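Local coordinates for protein monalysin (Pseudomonas entomophila, PDB 4MKO) that forms beta-barrel pores in host membranes, killing cells and damaging the intestine of Drosophila as a secreted virulence factor, at residues S165-Q168 and R173-L176; Q46-Y51 and G155-N160. All coordinates share one frame; numbering follows the deposited sequence.

In the fold
Two contacts, one of strand with strand and one of loop with strand, meet on one side of the chain's centre. Interaction 2 comes first along the chain: it sets 155-160, in the loop between strands 136-151 and 165-170, against the start of strand 46-67. Interaction 1 follows, pairing strand 165-170 with the start of strand 173-191. Their centres lie about 8 Å apart, and both reach the same mixed sheet of this aerolysin-like fold. They touch directly: Val174 O lies 2.9 Å from Gly155 N, a probable hydrogen bond, and Leu176 packs on Asn158. Loop and hairpin thus form one continuous patch.

Interaction 1 (S165-Q168 and R173-L176); sequences SKTQ and RVDL
Thr167 projects from the same face of the sheet as Leu176, its partner in a non-hydrogen-bonded pair. Its CB meets Val174 CG1 at 3.7 Å. A chi1 of 66° turns CG2 towards the leucine, 3.8 Å from Leu176 CD1, and OG1 lies only loosely near Val174 CG1. The same leucine methyl also receives Ser165 CB at 4.0 Å, so one CD1 joins two residues of the opposite strand.

The next pair, Gln168 with Asp175, is hydrogen-bonded. Gln168 N gives to Asp175 O at 3.0 Å, and Asp175 N returns a straighter bond (167°) of 2.8 Å to Gln168 O.

Asp175 is buried, and its carboxylate is gripped side-on by Arg173: NE reaches OD1 at 2.7 Å, and NH2 meets the syn lone pair of OD2 at 2.9 Å, nearly straight at 177°. Asn150 ND2 bonds to OD2 and Ser153 N to OD1, which would probably favour the charged form. Two residues before Gln168, Lys166 sends NZ to the backbone carbonyls of Leu209, Met210 and Tyr213. The alternating pairs are those of an antiparallel ladder, and with four residues between the segments, strands 165-170 and 173-191 form a beta hairpin.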
loop_
_atom_site.group_PDB
_atom_site.type_symbol
_atom_site.label_atom_id
_atom_site.label_comp_id
_atom_site.label_asym_id
_atom_site.label_seq_id
_atom_site.Cartn_x
_atom_site.Cartn_y
_atom_site.Cartn_z
ATOM N N SER A 165 12.464 5.223 -7.065
ATOM C CA SER A 165 13.279 5.106 -5.870
ATOM C C SER A 165 14.166 6.333 -5.720
ATOM O O SER A 165 14.284 7.148 -6.646
ATOM C CB SER A 165 14.146 3.841 -5.925
ATOM O OG SER A 165 15.094 3.902 -6.981
ATOM N N LYS A 166 14.737 6.484 -4.532
ATOM C CA LYS A 166 15.717 7.531 -4.210
ATOM C C LYS A 166 16.840 6.907 -3.418
ATOM O O LYS A 166 16.582 6.093 -2.537
ATOM C CB LYS A 166 15.094 8.663 -3.383
ATOM C CG LYS A 166 13.989 9.408 -4.128
ATOM C CD LYS A 166 13.381 10.554 -3.333
ATOM C CE LYS A 166 12.535 11.421 -4.243
ATOM N NZ LYS A 166 11.872 12.541 -3.516
ATOM N N THR A 167 18.086 7.257 -3.740
ATOM C CA THR A 167 19.220 6.799 -2.927
ATOM C C THR A 167 19.674 7.979 -2.098
ATOM O O THR A 167 19.589 9.134 -2.552
ATOM C CB THR A 167 20.360 6.170 -3.733
ATOM O OG1 THR A 167 20.971 7.146 -4.572
ATOM C CG2 THR A 167 19.926 4.943 -4.535
ATOM N N GLN A 168 20.202 7.703 -0.899
ATOM C CA GLN A 168 20.676 8.754 -0.012
ATOM C C GLN A 168 21.989 8.321 0.600
ATOM O O GLN A 168 22.112 7.181 1.056
ATOM C CB GLN A 168 19.639 9.034 1.085
ATOM C CG GLN A 168 20.044 10.094 2.119
ATOM C CD GLN A 168 19.992 11.498 1.575
ATOM O OE1 GLN A 168 19.039 11.896 0.903
ATOM N NE2 GLN A 168 21.029 12.279 1.848
ATOM N N ARG A 173 28.079 5.033 3.102
ATOM C CA ARG A 173 27.043 4.058 2.801
ATOM C C ARG A 173 26.007 4.738 1.891
ATOM O O ARG A 173 25.861 5.963 1.966
ATOM C CB ARG A 173 26.414 3.663 4.152
ATOM C CG ARG A 173 25.176 2.827 4.138
ATOM C CD ARG A 173 24.750 2.637 5.571
ATOM N NE ARG A 173 23.501 3.336 5.846
ATOM C CZ ARG A 173 23.018 3.553 7.060
ATOM N NH1 ARG A 173 23.690 3.154 8.131
ATOM N NH2 ARG A 173 21.855 4.169 7.214
ATOM N N VAL A 174 25.275 3.948 1.071
ATOM C CA VAL A 174 24.204 4.450 0.176
ATOM C C VAL A 174 22.893 3.687 0.493
ATOM O O VAL A 174 22.802 2.475 0.274
ATOM C CB VAL A 174 24.566 4.367 -1.333
ATOM C CG1 VAL A 174 23.455 4.965 -2.200
ATOM C CG2 VAL A 174 25.886 5.077 -1.626
ATOM N N ASP A 175 21.902 4.410 1.002
ATOM C CA ASP A 175 20.589 3.852 1.368
ATOM C C ASP A 175 19.635 3.871 0.187
ATOM O O ASP A 175 19.784 4.717 -0.701
ATOM C CB ASP A 175 20.009 4.625 2.560
ATOM C CG ASP A 175 20.714 4.350 3.879
ATOM O OD1 ASP A 175 21.646 3.520 3.895
ATOM O OD2 ASP A 175 20.330 4.961 4.891
ATOM N N LEU A 176 18.663 2.938 0.160
ATOM C CA LEU A 176 17.697 2.851 -0.931
ATOM C C LEU A 176 16.276 3.066 -0.400
ATOM O O LEU A 176 15.801 2.300 0.441
ATOM C CB LEU A 176 17.813 1.494 -1.656
ATOM C CG LEU A 176 16.904 1.289 -2.872
ATOM C CD1 LEU A 176 17.251 2.252 -4.022
ATOM C CD2 LEU A 176 16.977 -0.153 -3.387
#

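Interaction 2 (Q46-Y51 and G155-N160); sequences QNWGTY and GRQNAN
Gln157 and Asn158 both present amide nitrogens to the indole of Trp48, and these van der Waals contacts form the direct part of the interface. Gln157 NE2 stands at the edge of the ring, near its plane, 3.6 Å from CH2, with the amide turned 80° from the indole. An extended chain beyond CG (chi2 177°) carries it that far. Asn158 ND2 approaches obliquely, 3.5 Å from CZ2; it is equally near NE1, but both are donors. NE1 bonds to Ile43 O instead, and ND2 weakly to Ala154 O.

This places the loop between strands 136-151 and 165-170 beside the turn from strand 29-43 into strand 46-67, on the mixed sheet of the aerolysin-like fold.

Water supplies the polar part. Gln46 OE1 accepts from two waters, each at 2.7 Å. The first also donates to Gln157 OE1; the second accepts from Gln157 NE2 at 2.8 Å, so the two amides are bridged twice.

At the start of strand 46-67, Gln46 CG lies 3.4 Å above the plane of the Trp48 ring, over its outer part rather than its centre. Gln46 NE2 donates to Asn47 O at 3.0 Å, which helps to fix the rotation of the amide and directs OE1 at the waters.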
loop_
_atom_site.group_PDB
_atom_site.type_symbol
_atom_site.label_atom_id
_atom_site.label_comp_id
_atom_site.label_asym_id
_atom_site.label_seq_id
_atom_site.Cartn_x
_atom_site.Cartn_y
_atom_site.Cartn_z
ATOM N N GLN A 46 20.682 -10.150 -1.936
ATOM C CA GLN A 46 20.816 -10.369 -0.493
ATOM C C GLN A 46 19.750 -9.664 0.361
ATOM O O GLN A 46 19.006 -8.819 -0.141
ATOM C CB GLN A 46 22.213 -9.896 -0.007
ATOM C CG GLN A 46 22.377 -8.369 -0.090
ATOM C CD GLN A 46 23.626 -7.859 0.566
ATOM O OE1 GLN A 46 24.701 -7.867 -0.030
ATOM N NE2 GLN A 46 23.501 -7.342 1.777
ATOM N N ASN A 47 19.768 -9.957 1.671
ATOM C CA ASN A 47 18.952 -9.285 2.670
ATOM C C ASN A 47 19.611 -7.970 3.041
ATOM O O ASN A 47 20.846 -7.880 3.165
ATOM C CB ASN A 47 18.792 -10.138 3.922
ATOM C CG ASN A 47 17.684 -11.148 3.785
ATOM O OD1 ASN A 47 16.580 -10.844 3.302
ATOM N ND2 ASN A 47 17.969 -12.380 4.172
ATOM N N TRP A 48 18.786 -6.957 3.237
ATOM C CA TRP A 48 19.240 -5.642 3.675
ATOM C C TRP A 48 18.459 -5.264 4.914
ATOM O O TRP A 48 17.254 -5.525 4.968
ATOM C CB TRP A 48 19.005 -4.578 2.577
ATOM C CG TRP A 48 19.613 -4.906 1.245
ATOM C CD1 TRP A 48 18.997 -5.504 0.192
ATOM C CD2 TRP A 48 20.980 -4.684 0.842
ATOM N NE1 TRP A 48 19.875 -5.636 -0.861
ATOM C CE2 TRP A 48 21.099 -5.138 -0.490
ATOM C CE3 TRP A 48 22.093 -4.074 1.457
ATOM C CZ2 TRP A 48 22.300 -5.063 -1.202
ATOM C CZ3 TRP A 48 23.287 -3.995 0.743
ATOM C CH2 TRP A 48 23.381 -4.486 -0.565
ATOM N N GLY A 49 19.132 -4.636 5.866
ATOM C CA GLY A 49 18.522 -4.110 7.081
ATOM C C GLY A 49 17.671 -2.936 6.648
ATOM O O GLY A 49 18.209 -1.928 6.179
ATOM N N THR A 50 16.347 -3.067 6.789
ATOM C CA THR A 50 15.400 -2.092 6.242
ATOM C C THR A 50 14.440 -1.494 7.240
ATOM O O THR A 50 13.826 -2.231 8.010
ATOM C CB THR A 50 14.634 -2.762 5.090
ATOM O OG1 THR A 50 15.542 -3.366 4.168
ATOM C CG2 THR A 50 13.669 -1.815 4.366
ATOM N N TYR A 51 14.251 -0.161 7.180
ATOM C CA TYR A 51 13.240 0.515 7.986
ATOM C C TYR A 51 11.976 0.515 7.127
ATOM O O TYR A 51 12.054 0.841 5.936
ATOM C CB TYR A 51 13.633 1.969 8.306
ATOM C CG TYR A 51 14.809 2.114 9.251
ATOM C CD1 TYR A 51 16.116 2.175 8.769
ATOM C CD2 TYR A 51 14.613 2.215 10.629
ATOM C CE1 TYR A 51 17.203 2.321 9.635
ATOM C CE2 TYR A 51 15.692 2.340 11.507
ATOM C CZ TYR A 51 16.984 2.403 11.003
ATOM O OH TYR A 51 18.036 2.542 11.872
ATOM N N GLY A 155 21.578 0.853 -1.856
ATOM C CA GLY A 155 21.584 1.815 -2.960
ATOM C C GLY A 155 22.685 1.732 -3.998
ATOM O O GLY A 155 22.489 2.195 -5.120
ATOM N N ARG A 156 23.854 1.179 -3.644
ATOM C CA ARG A 156 24.955 1.053 -4.616
ATOM C C ARG A 156 24.658 -0.048 -5.625
ATOM O O ARG A 156 24.885 0.142 -6.814
ATOM C CB ARG A 156 26.298 0.759 -3.924
ATOM C CG ARG A 156 26.942 1.966 -3.295
ATOM C CD ARG A 156 28.446 1.783 -3.186
ATOM N NE ARG A 156 29.105 3.022 -2.774
ATOM C CZ ARG A 156 29.359 3.355 -1.512
ATOM N NH1 ARG A 156 29.014 2.540 -0.520
ATOM N NH2 ARG A 156 29.961 4.505 -1.231
ATOM N N GLN A 157 24.100 -1.175 -5.149
ATOM C CA GLN A 157 23.798 -2.354 -5.958
ATOM C C GLN A 157 22.400 -2.413 -6.521
ATOM O O GLN A 157 22.186 -3.108 -7.511
ATOM C CB GLN A 157 24.081 -3.627 -5.150
ATOM C CG GLN A 157 25.560 -3.780 -4.791
ATOM C CD GLN A 157 25.808 -4.999 -3.948
ATOM O OE1 GLN A 157 25.582 -6.138 -4.374
ATOM N NE2 GLN A 157 26.296 -4.782 -2.738
ATOM N N ASN A 158 21.440 -1.716 -5.895
ATOM C CA ASN A 158 20.049 -1.806 -6.311
ATOM C C ASN A 158 19.399 -0.476 -6.678
ATOM O O ASN A 158 18.193 -0.336 -6.502
ATOM C CB ASN A 158 19.229 -2.543 -5.230
ATOM C CG ASN A 158 19.666 -3.973 -5.062
ATOM O OD1 ASN A 158 19.452 -4.803 -5.946
ATOM N ND2 ASN A 158 20.391 -4.256 -3.992
ATOM N N ALA A 159 20.156 0.462 -7.289
ATOM C CA ALA A 159 19.611 1.760 -7.714
ATOM C C ALA A 159 18.535 1.652 -8.816
ATOM O O ALA A 159 17.769 2.600 -9.008
ATOM C CB ALA A 159 20.741 2.682 -8.167
ATOM N N ASN A 160 18.469 0.500 -9.529
ATOM C CA ASN A 160 17.484 0.242 -10.594
ATOM C C ASN A 160 16.500 -0.897 -10.272
ATOM O O ASN A 160 15.767 -1.350 -11.161
ATOM C CB ASN A 160 18.194 -0.014 -11.922
ATOM C CG ASN A 160 18.881 1.220 -12.439
ATOM O OD1 ASN A 160 18.241 2.220 -12.773
ATOM N ND2 ASN A 160 20.202 1.203 -12.443
HETATM O O HOH W 1 24.505 -8.006 -2.720
HETATM O O HOH W 2 26.982 -6.511 -0.635
#